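PDB 6O2K: centromeric protein-C, isoform A from Drosophila melanogaster, which probably serves as an adaptor between centromeric chromatin and other kinetochore proteins, its cupin domain, the part in this structure, forming a dimer. Local coordinates for residues S11-Q16 / G22-S27. Residues are numbered along the deposited sequence; the frame is centred on the assembly and turned at random. Where two conformers were deposited one is given.
Sequences STKLMQ and GDAPPS
Gly22 and Gln16 begin the contact where the chain, having left helix 6-19, doubles back beside it: Gly22 N gives a weak, bent hydrogen bond to Gln16 O at 3.1 Å (N-H...O angle 130°). From there the irregular segment 22-27 runs back along the helix, and the backbones approach again where Pro26 CA lies 5.1 Å from Leu14 CA. A water also joins the backbones, donating to Lys13 O at 2.9 Å and to Ala24 O at 2.6 Å, so that the carbonyls of helix and loop are linked through it.

Lys13 carries most of the side-chain contact. With CG anti to the backbone N (chi1 -180°), its chain reaches out from the helix to the loop, then bends at chi3 (72°) and follows it. Lys13 CD passes beside the methyl of Ala24, and Lys13 CE lies 3.6 Å from Pro25 O. Lys13 NZ ends beside Pro25 O and the N and CB of Ser27, with no hydrogen bond to the carbonyl. Leu14 makes the apolar counterpart: its CD1 branch meets the ring of Pro26 at CG, 3.7 Å away, with the two side chains set at a slant to each other.

The contact lays the irregular, proline-containing loop that leads to strand 37-38 against helix 6-19, which precedes the cupin beta-sheets. Ala40 touches both Leu14 and Pro26, while Asn41 ND2 bonds to Pro26 O. Across the dimer, Gly114 and Arg112 of the second subunit pack on Leu14 and Ser27 respectively.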
loop_
_atom_site.group_PDB
_atom_site.type_symbol
_atom_site.label_atom_id
_atom_site.label_comp_id
_atom_site.label_asym_id
_atom_site.label_seq_id
_atom_site.Cartn_x
_atom_site.Cartn_y
_atom_site.Cartn_z
ATOM N N SER B 11 -7.492 6.978 -9.685
ATOM C CA SER B 11 -7.453 6.628 -8.269
ATOM C C SER B 11 -8.845 6.289 -7.749
ATOM O O SER B 11 -9.033 5.315 -6.998
ATOM C CB SER B 11 -6.840 7.792 -7.488
ATOM O OG SER B 11 -6.905 7.594 -6.093
ATOM N N THR B 12 -9.841 7.081 -8.139
ATOM C CA THR B 12 -11.199 6.824 -7.680
ATOM C C THR B 12 -11.744 5.521 -8.256
ATOM O O THR B 12 -12.438 4.773 -7.558
ATOM C CB THR B 12 -12.087 8.018 -8.045
ATOM O OG1 THR B 12 -11.829 9.079 -7.117
ATOM C CG2 THR B 12 -13.563 7.640 -8.000
ATOM N N LYS B 13 -11.443 5.225 -9.524
ATOM C CA LYS B 13 -11.878 3.956 -10.095
ATOM C C LYS B 13 -11.273 2.788 -9.324
ATOM O O LYS B 13 -11.981 1.838 -8.960
ATOM C CB LYS B 13 -11.506 3.881 -11.579
ATOM C CG LYS B 13 -11.934 2.576 -12.242
ATOM C CD LYS B 13 -11.914 2.670 -13.778
ATOM C CE LYS B 13 -10.477 2.704 -14.310
ATOM N NZ LYS B 13 -10.394 2.417 -15.776
ATOM N N LEU B 14 -9.963 2.857 -9.043
ATOM C CA LEU B 14 -9.320 1.805 -8.259
ATOM C C LEU B 14 -10.017 1.621 -6.916
ATOM O O LEU B 14 -10.354 0.493 -6.528
ATOM C CB LEU B 14 -7.836 2.115 -8.048
ATOM C CG LEU B 14 -7.130 1.243 -6.993
ATOM C CD1 LEU B 14 -7.029 -0.203 -7.484
ATOM C CD2 LEU B 14 -5.741 1.781 -6.638
ATOM N N MET B 15 -10.245 2.720 -6.187
ATOM C CA MET B 15 -10.811 2.579 -4.844
ATOM C C MET B 15 -12.253 2.076 -4.891
ATOM O O MET B 15 -12.665 1.274 -4.035
ATOM C CB MET B 15 -10.719 3.900 -4.084
ATOM C CG MET B 15 -11.022 3.795 -2.583
ATOM S SD MET B 15 -10.068 2.560 -1.671
ATOM C CE MET B 15 -8.382 3.100 -1.963
ATOM N N GLN B 16 -13.034 2.524 -5.876
ATOM C CA GLN B 16 -14.390 2.003 -6.031
ATOM C C GLN B 16 -14.371 0.507 -6.314
ATOM O O GLN B 16 -15.219 -0.242 -5.811
ATOM C CB GLN B 16 -15.109 2.759 -7.148
ATOM C CG GLN B 16 -15.459 4.181 -6.762
ATOM C CD GLN B 16 -16.917 4.497 -6.988
ATOM O OE1 GLN B 16 -17.421 4.384 -8.106
ATOM N NE2 GLN B 16 -17.612 4.881 -5.922
ATOM N N GLY B 22 -17.796 -0.497 -7.510
ATOM C CA GLY B 22 -17.561 -0.221 -8.907
ATOM C C GLY B 22 -17.253 -1.482 -9.679
ATOM O O GLY B 22 -16.474 -2.326 -9.222
ATOM N N ASP B 23 -17.874 -1.626 -10.847
ATOM C CA ASP B 23 -17.717 -2.802 -11.690
ATOM C C ASP B 23 -16.653 -2.625 -12.765
ATOM O O ASP B 23 -16.297 -3.605 -13.427
ATOM C CB ASP B 23 -19.048 -3.140 -12.363
ATOM C CG ASP B 23 -19.507 -2.046 -13.304
ATOM O OD1 ASP B 23 -19.470 -2.264 -14.535
ATOM O OD2 ASP B 23 -19.885 -0.960 -12.815
ATOM N N ALA B 24 -16.180 -1.405 -12.991
ATOM C CA ALA B 24 -15.070 -1.196 -13.907
ATOM C C ALA B 24 -13.775 -1.543 -13.188
ATOM O O ALA B 24 -13.508 -0.981 -12.122
ATOM C CB ALA B 24 -15.025 0.244 -14.394
ATOM N N PRO B 25 -12.968 -2.461 -13.712
ATOM C CA PRO B 25 -11.700 -2.793 -13.058
ATOM C C PRO B 25 -10.680 -1.688 -13.265
ATOM O O PRO B 25 -10.815 -0.871 -14.193
ATOM C CB PRO B 25 -11.269 -4.085 -13.767
ATOM C CG PRO B 25 -11.864 -3.965 -15.125
ATOM C CD PRO B 25 -13.194 -3.272 -14.921
ATOM N N PRO B 26 -9.644 -1.630 -12.429
ATOM C CA PRO B 26 -8.550 -0.688 -12.683
ATOM C C PRO B 26 -7.999 -0.888 -14.089
ATOM O O PRO B 26 -8.098 -1.970 -14.671
ATOM C CB PRO B 26 -7.505 -1.045 -11.613
ATOM C CG PRO B 26 -8.225 -1.881 -10.607
ATOM C CD PRO B 26 -9.335 -2.569 -11.338
ATOM N N SER B 27 -7.440 0.177 -14.644
ATOM C CA SER B 27 -6.965 0.130 -16.020
ATOM C C SER B 27 -5.768 -0.807 -16.162
ATOM O O SER B 27 -4.936 -0.934 -15.263
ATOM C CB SER B 27 -6.583 1.533 -16.485
ATOM O OG SER B 27 -5.847 2.226 -15.488
HETATM O O HOH W 1 -14.214 0.732 -10.366
#